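Local structure of beta-fructofuranosidase (Bifidobacterium adolescentis, 6NOB) at residues L536-L550 with L606-I618. The protein probably hydrolyses beta-fructofuranosides such as sucrose, releasing the terminal fructose unit. Sequence-based numbering, arbitrary orientation.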
loop_
_atom_site.group_PDB
_atom_site.type_symbol
_atom_site.label_atom_id
_atom_site.label_comp_id
_atom_site.label_asym_id
_atom_site.label_seq_id
_atom_site.Cartn_x
_atom_site.Cartn_y
_atom_site.Cartn_z
ATOM N N LEU A 536 -5.514 -3.720 -24.161
ATOM C CA LEU A 536 -6.062 -4.204 -22.900
ATOM C C LEU A 536 -7.332 -3.466 -22.491
ATOM O O LEU A 536 -8.264 -4.085 -21.966
ATOM C CB LEU A 536 -5.012 -4.087 -21.793
ATOM C CG LEU A 536 -3.613 -4.624 -22.109
ATOM C CD1 LEU A 536 -2.684 -4.435 -20.917
ATOM C CD2 LEU A 536 -3.671 -6.090 -22.517
ATOM N N ALA A 537 -7.390 -2.155 -22.718
ATOM C CA ALA A 537 -8.548 -1.372 -22.314
ATOM C C ALA A 537 -8.526 -0.029 -23.025
ATOM O O ALA A 537 -7.475 0.452 -23.462
ATOM C CB ALA A 537 -8.589 -1.163 -20.797
ATOM N N LYS A 538 -9.710 0.564 -23.136
ATOM C CA LYS A 538 -9.884 1.904 -23.668
ATOM C C LYS A 538 -10.724 2.708 -22.687
ATOM O O LYS A 538 -11.435 2.152 -21.845
ATOM C CB LYS A 538 -10.561 1.895 -25.047
ATOM C CG LYS A 538 -9.662 1.460 -26.192
ATOM C CD LYS A 538 -10.468 0.842 -27.326
ATOM C CE LYS A 538 -9.779 1.048 -28.667
ATOM N NZ LYS A 538 -10.131 -0.016 -29.653
ATOM N N GLY A 539 -10.643 4.028 -22.808
ATOM C CA GLY A 539 -11.410 4.896 -21.940
ATOM C C GLY A 539 -11.262 6.363 -22.278
ATOM O O GLY A 539 -11.170 6.737 -23.451
ATOM N N VAL A 540 -11.226 7.204 -21.250
ATOM C CA VAL A 540 -11.189 8.650 -21.426
ATOM C C VAL A 540 -10.305 9.250 -20.341
ATOM O O VAL A 540 -10.370 8.846 -19.176
ATOM C CB VAL A 540 -12.609 9.254 -21.392
ATOM C CG1 VAL A 540 -12.564 10.724 -21.035
ATOM C CG2 VAL A 540 -13.306 9.056 -22.733
ATOM N N ASN A 541 -9.464 10.206 -20.736
ATOM C CA ASN A 541 -8.639 10.970 -19.809
ATOM C C ASN A 541 -9.539 11.791 -18.895
ATOM O O ASN A 541 -10.227 12.708 -19.363
ATOM C CB ASN A 541 -7.671 11.874 -20.574
ATOM C CG ASN A 541 -6.672 12.570 -19.667
ATOM O OD1 ASN A 541 -7.048 13.328 -18.773
ATOM N ND2 ASN A 541 -5.387 12.319 -19.899
ATOM N N PRO A 542 -9.548 11.513 -17.587
ATOM C CA PRO A 542 -10.507 12.183 -16.693
ATOM C C PRO A 542 -10.257 13.670 -16.508
ATOM O O PRO A 542 -11.082 14.332 -15.865
ATOM C CB PRO A 542 -10.330 11.432 -15.368
ATOM C CG PRO A 542 -8.926 10.928 -15.416
ATOM C CD PRO A 542 -8.665 10.586 -16.858
ATOM N N GLN A 543 -9.166 14.217 -17.040
ATOM C CA GLN A 543 -8.851 15.631 -16.876
ATOM C C GLN A 543 -9.204 16.472 -18.096
ATOM O O GLN A 543 -9.707 17.588 -17.942
ATOM C CB GLN A 543 -7.365 15.808 -16.546
ATOM C CG GLN A 543 -6.960 15.221 -15.201
ATOM C CD GLN A 543 -7.549 15.988 -14.029
ATOM O OE1 GLN A 543 -7.877 17.171 -14.147
ATOM N NE2 GLN A 543 -7.686 15.317 -12.892
ATOM N N ASP A 544 -8.955 15.968 -19.305
ATOM C CA ASP A 544 -9.263 16.708 -20.522
ATOM C C ASP A 544 -10.213 15.975 -21.457
ATOM O O ASP A 544 -10.495 16.483 -22.546
ATOM C CB ASP A 544 -7.972 17.063 -21.278
ATOM C CG ASP A 544 -7.049 15.871 -21.467
ATOM O OD1 ASP A 544 -7.545 14.774 -21.798
ATOM O OD2 ASP A 544 -5.822 16.031 -21.288
ATOM N N GLY A 545 -10.709 14.799 -21.074
ATOM C CA GLY A 545 -11.662 14.088 -21.904
ATOM C C GLY A 545 -11.087 13.407 -23.124
ATOM O O GLY A 545 -11.853 12.892 -23.944
ATOM N N ARG A 546 -9.765 13.391 -23.272
ATOM C CA ARG A 546 -9.143 12.752 -24.419
ATOM C C ARG A 546 -9.370 11.241 -24.376
ATOM O O ARG A 546 -9.446 10.646 -23.297
ATOM C CB ARG A 546 -7.645 13.040 -24.443
ATOM C CG ARG A 546 -7.241 14.304 -25.179
ATOM C CD ARG A 546 -5.730 14.345 -25.342
ATOM N NE ARG A 546 -5.043 14.506 -24.061
ATOM C CZ ARG A 546 -3.900 13.907 -23.746
ATOM N NH1 ARG A 546 -3.314 13.095 -24.616
ATOM N NH2 ARG A 546 -3.343 14.116 -22.559
ATOM N N PRO A 547 -9.493 10.598 -25.536
ATOM C CA PRO A 547 -9.542 9.132 -25.561
ATOM C C PRO A 547 -8.240 8.537 -25.037
ATOM O O PRO A 547 -7.148 9.005 -25.368
ATOM C CB PRO A 547 -9.750 8.809 -27.044
ATOM C CG PRO A 547 -10.344 10.059 -27.629
ATOM C CD PRO A 547 -9.734 11.190 -26.864
ATOM N N THR A 548 -8.360 7.502 -24.206
ATOM C CA THR A 548 -7.193 6.786 -23.712
ATOM C C THR A 548 -7.204 5.356 -24.237
ATOM O O THR A 548 -8.262 4.789 -24.532
ATOM C CB THR A 548 -7.122 6.753 -22.184
ATOM O OG1 THR A 548 -8.300 6.138 -21.647
ATOM C CG2 THR A 548 -7.005 8.170 -21.644
ATOM N N GLU A 549 -6.010 4.776 -24.332
ATOM C CA GLU A 549 -5.838 3.411 -24.809
ATOM C C GLU A 549 -4.695 2.776 -24.036
ATOM O O GLU A 549 -3.633 3.388 -23.888
ATOM C CB GLU A 549 -5.556 3.383 -26.316
ATOM C CG GLU A 549 -5.847 2.048 -26.969
ATOM C CD GLU A 549 -5.562 2.045 -28.459
ATOM O OE1 GLU A 549 -4.788 2.906 -28.929
ATOM O OE2 GLU A 549 -6.120 1.175 -29.159
ATOM N N LEU A 550 -4.920 1.563 -23.537
ATOM C CA LEU A 550 -3.942 0.834 -22.740
ATOM C C LEU A 550 -3.477 -0.384 -23.527
ATOM O O LEU A 550 -4.288 -1.250 -23.871
ATOM C CB LEU A 550 -4.536 0.413 -21.395
ATOM C CG LEU A 550 -3.641 -0.430 -20.484
ATOM C CD1 LEU A 550 -2.406 0.358 -20.091
ATOM C CD2 LEU A 550 -4.406 -0.893 -19.251
ATOM N N LEU A 606 -2.595 2.287 -12.610
ATOM C CA LEU A 606 -3.994 2.677 -12.704
ATOM C C LEU A 606 -4.333 3.080 -14.133
ATOM O O LEU A 606 -3.563 3.780 -14.796
ATOM C CB LEU A 606 -4.293 3.841 -11.759
ATOM C CG LEU A 606 -4.032 3.640 -10.266
ATOM C CD1 LEU A 606 -4.415 4.896 -9.496
ATOM C CD2 LEU A 606 -4.791 2.432 -9.745
ATOM N N PHE A 607 -5.493 2.631 -14.607
ATOM C CA PHE A 607 -5.986 3.045 -15.920
ATOM C C PHE A 607 -7.498 2.867 -15.928
ATOM O O PHE A 607 -7.983 1.732 -15.961
ATOM C CB PHE A 607 -5.335 2.240 -17.036
ATOM C CG PHE A 607 -5.782 2.656 -18.408
ATOM C CD1 PHE A 607 -6.871 2.048 -19.012
ATOM C CD2 PHE A 607 -5.126 3.672 -19.084
ATOM C CE1 PHE A 607 -7.291 2.440 -20.269
ATOM C CE2 PHE A 607 -5.540 4.066 -20.342
ATOM C CZ PHE A 607 -6.624 3.449 -20.936
ATOM N N GLN A 608 -8.231 3.978 -15.923
ATOM C CA GLN A 608 -9.691 3.943 -15.865
ATOM C C GLN A 608 -10.252 3.514 -17.215
ATOM O O GLN A 608 -10.327 4.308 -18.155
ATOM C CB GLN A 608 -10.240 5.304 -15.455
ATOM C CG GLN A 608 -11.748 5.328 -15.281
ATOM C CD GLN A 608 -12.220 4.374 -14.199
ATOM O OE1 GLN A 608 -11.920 4.560 -13.020
ATOM N NE2 GLN A 608 -12.962 3.345 -14.597
ATOM N N GLY A 609 -10.654 2.250 -17.317
ATOM C CA GLY A 609 -11.381 1.808 -18.485
ATOM C C GLY A 609 -12.814 2.299 -18.473
ATOM O O GLY A 609 -13.359 2.698 -17.443
ATOM N N ALA A 610 -13.433 2.280 -19.650
ATOM C CA ALA A 610 -14.812 2.733 -19.768
ATOM C C ALA A 610 -15.738 1.856 -18.932
ATOM O O ALA A 610 -15.482 0.666 -18.720
ATOM C CB ALA A 610 -15.253 2.722 -21.231
ATOM N N ASP A 611 -16.817 2.460 -18.441
ATOM C CA ASP A 611 -17.810 1.704 -17.692
ATOM C C ASP A 611 -18.547 0.745 -18.618
ATOM O O ASP A 611 -18.675 0.982 -19.823
ATOM C CB ASP A 611 -18.803 2.642 -17.007
ATOM C CG ASP A 611 -19.403 2.037 -15.750
ATOM O OD1 ASP A 611 -18.701 1.268 -15.057
ATOM O OD2 ASP A 611 -20.580 2.329 -15.453
ATOM N N GLY A 612 -19.031 -0.351 -18.045
ATOM C CA GLY A 612 -19.699 -1.364 -18.835
ATOM C C GLY A 612 -18.743 -2.436 -19.311
ATOM O O GLY A 612 -17.850 -2.849 -18.566
ATOM N N ASP A 613 -18.903 -2.882 -20.551
ATOM C CA ASP A 613 -18.091 -3.972 -21.067
ATOM C C ASP A 613 -16.765 -3.457 -21.616
ATOM O O ASP A 613 -16.667 -2.334 -22.116
ATOM C CB ASP A 613 -18.844 -4.729 -22.160
ATOM C CG ASP A 613 -20.004 -5.541 -21.614
ATOM O OD1 ASP A 613 -20.087 -5.710 -20.378
ATOM O OD2 ASP A 613 -20.834 -6.007 -22.426
ATOM N N GLY A 614 -15.739 -4.302 -21.508
ATOM C CA GLY A 614 -14.447 -4.046 -22.097
ATOM C C GLY A 614 -14.174 -4.946 -23.288
ATOM O O GLY A 614 -15.060 -5.625 -23.811
ATOM N N GLU A 615 -12.913 -4.942 -23.715
ATOM C CA GLU A 615 -12.505 -5.747 -24.858
ATOM C C GLU A 615 -10.997 -5.951 -24.819
ATOM O O GLU A 615 -10.243 -5.013 -24.550
ATOM C CB GLU A 615 -12.919 -5.093 -26.182
ATOM C CG GLU A 615 -12.170 -5.616 -27.403
ATOM C CD GLU A 615 -12.874 -5.299 -28.712
ATOM O OE1 GLU A 615 -14.006 -5.791 -28.914
ATOM O OE2 GLU A 615 -12.295 -4.566 -29.541
ATOM N N LEU A 616 -10.574 -7.184 -25.084
ATOM C CA LEU A 616 -9.168 -7.541 -25.215
ATOM C C LEU A 616 -8.885 -7.894 -26.666
ATOM O O LEU A 616 -9.607 -8.698 -27.264
ATOM C CB LEU A 616 -8.813 -8.719 -24.305
ATOM C CG LEU A 616 -7.457 -9.379 -24.554
ATOM C CD1 LEU A 616 -6.321 -8.429 -24.191
ATOM C CD2 LEU A 616 -7.347 -10.681 -23.779
ATOM N N ARG A 617 -7.839 -7.295 -27.230
ATOM C CA ARG A 617 -7.493 -7.476 -28.633
ATOM C C ARG A 617 -6.037 -7.900 -28.724
ATOM O O ARG A 617 -5.166 -7.261 -28.126
ATOM C CB ARG A 617 -7.740 -6.188 -29.427
ATOM C CG ARG A 617 -7.703 -6.351 -30.935
ATOM C CD ARG A 617 -8.337 -5.151 -31.629
ATOM N NE ARG A 617 -9.794 -5.163 -31.525
ATOM C CZ ARG A 617 -10.608 -5.581 -32.491
ATOM N NH1 ARG A 617 -10.110 -6.023 -33.638
ATOM N NH2 ARG A 617 -11.922 -5.557 -32.309
ATOM N N ILE A 618 -5.775 -8.980 -29.459
ATOM C CA ILE A 618 -4.452 -9.589 -29.525
ATOM C C ILE A 618 -4.070 -9.782 -30.985
ATOM O O ILE A 618 -4.860 -10.314 -31.773
ATOM C CB ILE A 618 -4.403 -10.935 -28.776
ATOM C CG1 ILE A 618 -4.851 -10.757 -27.326
ATOM C CG2 ILE A 618 -3.004 -11.533 -28.833
ATOM C CD1 ILE A 618 -5.273 -12.045 -26.666
HETATM O O HOH W 1 -11.191 -3.534 -21.875
HETATM O O HOH W 2 -8.652 6.346 -18.815
HETATM O O HOH W 3 -12.444 6.337 -18.658
#
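Phe607 lays one face of its ring against Leu550, whose CB sits 3.6 Å from the ring centroid and only 10° off the normal, a CH-pi contact near the centre of the ring. Water 2 lies over the opposite face, offset toward the rim, while the backbone N of Lys538 and of Glu549 lie at the edge. With CG anti to the backbone N (chi1 -178°), the ring reaches from its loop to one face of the 536-550 hairpin and turns its outer edge to the backbone of both strands; Ala537 CB meets Phe607 CE1 at 3.9 Å and Thr548 CB rests 3.6 Å from Phe607 CZ. An alanine in place of Phe607 would probably open a gap beneath Leu550 and Ala537 and deprive the loop of its apolar anchor.

Within 606-618, Arg617 grips Glu615 OE2 with NE and NH2 in its guanidinium plane, both from the same face of the carboxylate.

Ala610 N donates to Lys538 O at 3.0 Å, and Gly609 CA adds a C-H...O contact to the same oxygen. Water 2 accepts from Thr548 OG1 and donates to Gln608 O and Val540 O, and water 3 joins Val540 N to that Gln608 carbonyl. Water 1 links Leu536 O and Glu615 N; apart from it, Leu536 CD2 meets Leu616 CD1 at 3.9 Å.

A classic beta bulge, Leu536 and Ala537 facing Leu550, marks the hairpin here. Strands 532-540 and 614-620 are neighbours in one antiparallel sheet, and the loop carrying Phe607 leads into it from strand 601-606 of the second sheet, as in the C-terminal beta-sandwich of family 32 enzymes; Val592, on the adjacent strand 591-596 of that sheet, touches Leu536 and Leu550.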